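Local coordinates for CSEP0064 putative effector protein (Blumeria graminis f. sp. hordei, PDB 6FMB) that binds host RNA as a non-catalytic RNase-like secreted effector and inhibits the ribosomal RNA degradation that ribosome-inactivating proteins induce, thereby preventing death of the plant host cell, at residues A[37-42]-A[49-54]; A[53-58]-A[66-71]. All blocks are in the same frame, centred on the assembly; numbering follows the deposited sequence. Where two conformers were deposited one is given.

Contact 1 of 2, residues A[37-42]-A[49-54]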
loop_
_atom_site.group_PDB
_atom_site.type_symbol
_atom_site.label_atom_id
_atom_site.label_comp_id
_atom_site.label_asym_id
_atom_site.label_seq_id
_atom_site.Cartn_x
_atom_site.Cartn_y
_atom_site.Cartn_z
ATOM N N ALA A 37 4.766 5.106 6.644
ATOM C CA ALA A 37 5.832 4.476 7.412
ATOM C C ALA A 37 6.996 4.229 6.452
ATOM O O ALA A 37 6.785 3.991 5.247
ATOM C CB ALA A 37 5.377 3.162 8.042
ATOM N N THR A 38 8.225 4.254 6.978
ATOM C CA THR A 38 9.409 4.012 6.163
ATOM C C THR A 38 10.212 2.849 6.722
ATOM O O THR A 38 10.283 2.621 7.941
ATOM C CB THR A 38 10.323 5.247 6.061
ATOM O OG1 THR A 38 10.859 5.570 7.349
ATOM C CG2 THR A 38 9.569 6.437 5.510
ATOM N N PHE A 39 10.833 2.112 5.809
ATOM C CA PHE A 39 11.695 0.972 6.125
ATOM C C PHE A 39 12.973 1.188 5.344
ATOM O O PHE A 39 13.007 0.976 4.132
ATOM C CB PHE A 39 11.036 -0.360 5.742
ATOM C CG PHE A 39 9.733 -0.597 6.441
ATOM C CD1 PHE A 39 8.543 -0.080 5.935
ATOM C CD2 PHE A 39 9.684 -1.340 7.613
ATOM C CE1 PHE A 39 7.336 -0.294 6.597
ATOM C CE2 PHE A 39 8.482 -1.575 8.260
ATOM C CZ PHE A 39 7.309 -1.042 7.757
ATOM N N ILE A 40 14.006 1.654 6.047
ATOM C CA ILE A 40 15.243 2.090 5.408
ATOM C C ILE A 40 16.324 1.000 5.501
ATOM O O ILE A 40 16.098 -0.102 5.989
ATOM C CB ILE A 40 15.715 3.471 5.983
ATOM C CG1 ILE A 40 16.102 3.394 7.477
ATOM C CG2 ILE A 40 14.631 4.533 5.763
ATOM C CD1 ILE A 40 16.968 4.561 7.928
ATOM N N ILE A 41 17.501 1.317 4.989
ATOM C CA ILE A 41 18.631 0.405 5.018
ATOM C C ILE A 41 18.882 -0.099 6.449
ATOM O O ILE A 41 18.829 0.667 7.417
ATOM C CB ILE A 41 19.891 1.053 4.376
ATOM C CG1 ILE A 41 21.006 0.018 4.181
ATOM C CG2 ILE A 41 20.383 2.254 5.189
ATOM C CD1 ILE A 41 22.120 0.512 3.278
ATOM N N GLY A 42 19.120 -1.403 6.557
ATOM C CA GLY A 42 19.186 -2.104 7.837
ATOM C C GLY A 42 17.872 -2.696 8.347
ATOM O O GLY A 42 17.893 -3.539 9.256
ATOM N N GLY A 49 15.706 -2.036 -1.332
ATOM C CA GLY A 49 15.709 -0.564 -1.279
ATOM C C GLY A 49 14.651 -0.053 -0.305
ATOM O O GLY A 49 13.938 -0.830 0.317
ATOM N N GLU A 50 14.556 1.266 -0.162
ATOM C CA GLU A 50 13.602 1.828 0.794
ATOM C C GLU A 50 12.183 1.380 0.454
ATOM O O GLU A 50 11.766 1.460 -0.703
ATOM C CB GLU A 50 13.670 3.363 0.824
ATOM C CG GLU A 50 12.696 4.004 1.807
ATOM C CD GLU A 50 12.830 5.530 1.927
ATOM O OE1 GLU A 50 13.905 6.024 2.124
ATOM O OE2 GLU A 50 11.806 6.206 1.836
ATOM N N VAL A 51 11.459 0.911 1.468
ATOM C CA VAL A 51 10.054 0.520 1.328
ATOM C C VAL A 51 9.199 1.463 2.183
ATOM O O VAL A 51 9.625 1.906 3.265
ATOM C CB VAL A 51 9.860 -0.968 1.723
ATOM C CG1 VAL A 51 8.391 -1.326 1.916
ATOM C CG2 VAL A 51 10.463 -1.862 0.657
ATOM N N ARG A 52 8.008 1.768 1.683
ATOM C CA ARG A 52 7.054 2.610 2.377
ATOM C C ARG A 52 5.686 1.938 2.445
ATOM O O ARG A 52 5.271 1.200 1.535
ATOM C CB ARG A 52 6.952 3.985 1.710
ATOM C CG ARG A 52 8.207 4.816 1.902
ATOM C CD ARG A 52 8.096 6.192 1.289
ATOM N NE ARG A 52 9.226 7.010 1.702
ATOM C CZ ARG A 52 9.212 8.330 1.847
ATOM N NH1 ARG A 52 8.152 9.036 1.514
ATOM N NH2 ARG A 52 10.303 8.939 2.291
ATOM N N GLN A 53 4.994 2.219 3.555
ATOM C CA GLN A 53 3.626 1.774 3.807
ATOM C C GLN A 53 2.680 2.965 3.652
ATOM O O GLN A 53 2.911 4.001 4.279
ATOM C CB GLN A 53 3.485 1.188 5.209
ATOM C CG GLN A 53 2.102 0.594 5.506
ATOM C CD GLN A 53 1.552 0.879 6.883
ATOM O OE1 GLN A 53 2.123 1.640 7.637
ATOM N NE2 GLN A 53 0.402 0.290 7.193
ATOM N N PHE A 54 1.629 2.817 2.824
ATOM C CA PHE A 54 0.676 3.917 2.644
ATOM C C PHE A 54 -0.712 3.314 2.510
ATOM O O PHE A 54 -0.890 2.301 1.816
ATOM C CB PHE A 54 1.041 4.782 1.425
ATOM C CG PHE A 54 0.333 6.117 1.403
ATOM C CD1 PHE A 54 0.849 7.214 2.095
ATOM C CD2 PHE A 54 -0.854 6.297 0.693
ATOM C CE1 PHE A 54 0.183 8.427 2.116
ATOM C CE2 PHE A 54 -1.511 7.525 0.702
ATOM C CZ PHE A 54 -0.984 8.592 1.414
HETATM O O HOH W 1 14.741 -0.946 3.068
#

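Contact 2 of 2, residues A[53-58]-A[66-71]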
loop_
_atom_site.group_PDB
_atom_site.type_symbol
_atom_site.label_atom_id
_atom_site.label_comp_id
_atom_site.label_asym_id
_atom_site.label_seq_id
_atom_site.Cartn_x
_atom_site.Cartn_y
_atom_site.Cartn_z
ATOM N N GLN A 53 4.994 2.219 3.555
ATOM C CA GLN A 53 3.626 1.774 3.807
ATOM C C GLN A 53 2.680 2.965 3.652
ATOM O O GLN A 53 2.911 4.001 4.279
ATOM C CB GLN A 53 3.485 1.188 5.209
ATOM C CG GLN A 53 2.102 0.594 5.506
ATOM C CD GLN A 53 1.552 0.879 6.883
ATOM O OE1 GLN A 53 2.123 1.640 7.637
ATOM N NE2 GLN A 53 0.402 0.290 7.193
ATOM N N PHE A 54 1.629 2.817 2.824
ATOM C CA PHE A 54 0.676 3.917 2.644
ATOM C C PHE A 54 -0.712 3.314 2.510
ATOM O O PHE A 54 -0.890 2.301 1.816
ATOM C CB PHE A 54 1.041 4.782 1.425
ATOM C CG PHE A 54 0.333 6.117 1.403
ATOM C CD1 PHE A 54 0.849 7.214 2.095
ATOM C CD2 PHE A 54 -0.854 6.297 0.693
ATOM C CE1 PHE A 54 0.183 8.427 2.116
ATOM C CE2 PHE A 54 -1.511 7.525 0.702
ATOM C CZ PHE A 54 -0.984 8.592 1.414
ATOM N N PRO A 55 -1.721 3.910 3.172
ATOM C CA PRO A 55 -3.047 3.305 3.101
ATOM C C PRO A 55 -3.717 3.444 1.726
ATOM O O PRO A 55 -3.362 4.326 0.928
ATOM C CB PRO A 55 -3.847 4.067 4.191
ATOM C CG PRO A 55 -2.812 4.663 5.096
ATOM C CD PRO A 55 -1.727 5.048 4.128
ATOM N N VAL A 56 -4.691 2.573 1.462
ATOM C CA VAL A 56 -5.443 2.579 0.196
ATOM C C VAL A 56 -6.918 2.306 0.528
ATOM O O VAL A 56 -7.232 1.658 1.534
ATOM C CB VAL A 56 -4.819 1.562 -0.823
ATOM C CG1 VAL A 56 -5.023 0.123 -0.396
ATOM C CG2 VAL A 56 -5.338 1.761 -2.254
ATOM N N GLU A 57 -7.802 2.832 -0.330
ATOM C CA GLU A 57 -9.262 2.717 -0.204
ATOM C C GLU A 57 -9.818 1.661 -1.138
ATOM O O GLU A 57 -9.239 1.384 -2.188
ATOM C CB GLU A 57 -9.926 4.031 -0.614
ATOM C CG GLU A 57 -9.491 5.254 0.159
ATOM C CD GLU A 57 -10.091 5.299 1.545
ATOM O OE1 GLU A 57 -10.838 4.368 1.901
ATOM O OE2 GLU A 57 -9.841 6.269 2.280
ATOM N N ASP A 58 -10.966 1.105 -0.772
ATOM C CA ASP A 58 -11.743 0.267 -1.683
ATOM C C ASP A 58 -12.715 1.064 -2.560
ATOM O O ASP A 58 -13.306 0.506 -3.465
ATOM C CB ASP A 58 -12.444 -0.885 -0.925
ATOM C CG ASP A 58 -13.568 -0.434 0.013
ATOM O OD1 ASP A 58 -14.117 0.667 -0.140
ATOM O OD2 ASP A 58 -13.956 -1.235 0.889
ATOM N N GLY A 66 -7.961 8.937 9.265
ATOM C CA GLY A 66 -8.881 8.011 9.910
ATOM C C GLY A 66 -8.382 6.575 9.927
ATOM O O GLY A 66 -7.187 6.305 9.829
ATOM N N ALA A 67 -9.324 5.650 10.088
ATOM C CA ALA A 67 -9.055 4.218 10.128
ATOM C C ALA A 67 -8.277 3.749 8.890
ATOM O O ALA A 67 -8.517 4.246 7.782
ATOM C CB ALA A 67 -10.373 3.472 10.192
ATOM N N VAL A 68 -7.332 2.826 9.083
ATOM C CA VAL A 68 -6.647 2.133 7.980
ATOM C C VAL A 68 -7.171 0.692 7.940
ATOM O O VAL A 68 -7.057 -0.034 8.913
ATOM C CB VAL A 68 -5.113 2.177 8.168
ATOM C CG1 VAL A 68 -4.379 1.290 7.171
ATOM C CG2 VAL A 68 -4.620 3.608 8.077
ATOM N N LYS A 69 -7.812 0.343 6.833
ATOM C CA LYS A 69 -8.369 -0.996 6.569
ATOM C C LYS A 69 -7.549 -1.792 5.551
ATOM O O LYS A 69 -7.487 -3.023 5.643
ATOM C CB LYS A 69 -9.795 -0.886 6.019
ATOM C CG LYS A 69 -10.855 -0.487 7.047
ATOM C CD LYS A 69 -12.249 -0.294 6.441
ATOM C CE LYS A 69 -12.651 -1.445 5.520
ATOM N NZ LYS A 69 -14.109 -1.518 5.192
ATOM N N TYR A 70 -7.017 -1.098 4.540
ATOM C CA TYR A 70 -6.132 -1.665 3.513
ATOM C C TYR A 70 -4.913 -0.780 3.368
ATOM O O TYR A 70 -4.989 0.439 3.571
ATOM C CB TYR A 70 -6.833 -1.761 2.139
ATOM C CG TYR A 70 -8.224 -2.358 2.224
ATOM C CD1 TYR A 70 -8.395 -3.733 2.347
ATOM C CD2 TYR A 70 -9.366 -1.554 2.229
ATOM C CE1 TYR A 70 -9.656 -4.300 2.443
ATOM C CE2 TYR A 70 -10.637 -2.121 2.328
ATOM C CZ TYR A 70 -10.765 -3.495 2.449
ATOM O OH TYR A 70 -11.996 -4.091 2.568
ATOM N N TYR A 71 -3.790 -1.379 2.980
ATOM C CA TYR A 71 -2.579 -0.600 2.736
ATOM C C TYR A 71 -1.683 -1.289 1.742
ATOM O O TYR A 71 -1.802 -2.492 1.510
ATOM C CB TYR A 71 -1.814 -0.315 4.041
ATOM C CG TYR A 71 -1.323 -1.543 4.798
ATOM C CD1 TYR A 71 -0.067 -2.087 4.531
ATOM C CD2 TYR A 71 -2.082 -2.115 5.822
ATOM C CE1 TYR A 71 0.391 -3.183 5.233
ATOM C CE2 TYR A 71 -1.615 -3.216 6.536
ATOM C CZ TYR A 71 -0.386 -3.752 6.228
ATOM O OH TYR A 71 0.074 -4.849 6.932
HETATM O O HOH W 2 -7.825 1.933 4.378
#

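Contact 1 of 2, residues A[37-42]-A[49-54]
Phe-39 and Val-51 face each other as a hydrogen-bonded antiparallel pair: Phe-39 N donates a hydrogen bond to Val-51 O at 2.8 Å, nearly along the C=O axis, and Val-51 N returns a straighter bond to Phe-39 O (3.1 Å, N-H...O 169°). The Phe-39 ring turns its edge to the same Val-51 O, which lies in the ring plane 3.5 Å from CD1, while CD1 also meets Val-51 CG1. Ala-37 and Gln-53 form the second such pair; the Gln-53 chain bends at chi2 (-139°), which sets CD, and OE1 lies 3.6 Å from Ala-37 CB. On the other face of the hairpin Thr-38 and Arg-52 run side by side, and Thr-38 CG2 lies over one face of the guanidinium, 3.9 Å from NE. That group is held from within its own segment, by the residue two before it: Arg-52 NE makes an in-plane salt bridge to Glu-50 OE2 at 2.7 Å, and NH2 adds a weak bond to the same oxygen. Where the strands part, water 1 donates to Phe-39 O and Gly-49 O. Farther out, Arg-52 NH1 bonds Ala-24 O and Tyr-27 O, tying the hairpin to the end of helix 14-24 and the loop after it, and the Phe-45 ring meets Phe-39 edge-to-face. Strand 37-39 forms one border of the four-stranded sheet; strand 70-75 flanks 51-56 on its other side.

Contact 2 of 2, residues A[53-58]-A[66-71]
The ring of Tyr-71 carries Gln-53 NE2 on one face, 3.4 Å above its plane and offset toward the rim, with the amide plane perpendicular to the ring. Gln-53 CG also touches Tyr-71 CD1 at 3.6 Å, and the two side chains cross obliquely. Tyr-71 CG sits between the backbone N and the carbonyl carbon (chi1 61°), which sets it 3.5 Å from Gln-53 NE2. The Tyr-70 ring has Val-56 O at its edge, in plane, while Asp-58 comes in obliquely, OD2 3.7 Å from Tyr-70 CE2. Phe-54, turned away from 66-71, has Pro-55 CD over one face of its ring.

Two apolar meetings, each at about a right angle, add to this: Pro-55 CG against Val-68 CG2, 3.6 Å apart, and Val-56 CG1 against Tyr-70 CB. The direct backbone hydrogen bond runs from Val-56 N to Tyr-70 O (3.0 Å, N-H...O 169°); it is straight at the hydrogen, but the donor stands 49° out of the carbonyl plane. Beyond it water 2 links the two segments, donating to Val-56 O and accepting from Lys-69 N. Tyr-71 also meets the Phe-84 ring on strand 81-85, and Tyr-70 and Asp-58 both touch Thr-10 and Ile-12 of strand 10-13.

Lys-69 NZ stands 4.3 Å from Asp-58 OD2, beyond a salt bridge but close enough that the opposite charges probably favour each other. Between these segments one direct backbone bond, a bridging water and side-chain packing make the pairing; the NE2 hydrogen anti to the amide C=O of Gln-53 is aimed at the Tyr-71 ring, consistent with a weak N-H...pi attraction.

In the fold
Both contacts use strand 51-56 and share Gln-53 and Phe-54; they are pairings on the two sides of that strand in one four-stranded antiparallel sheet, their centres about 16 Å apart. Contact 1, toward the strand's start, is a surface hairpin with the border strand 37-39: four backbone hydrogen bonds hold it, and an Arg-Glu salt bridge lies along one face. Contact 2, nearer the centre of the chain and partly buried, joins the strand's far end to strand 70-75; there a single direct backbone bond is joined by contacts of proline, valine and tyrosine side chains. Gln-53 serves both, by its backbone in one and its side chain in the other. Each contact also has a water bridging its two segments.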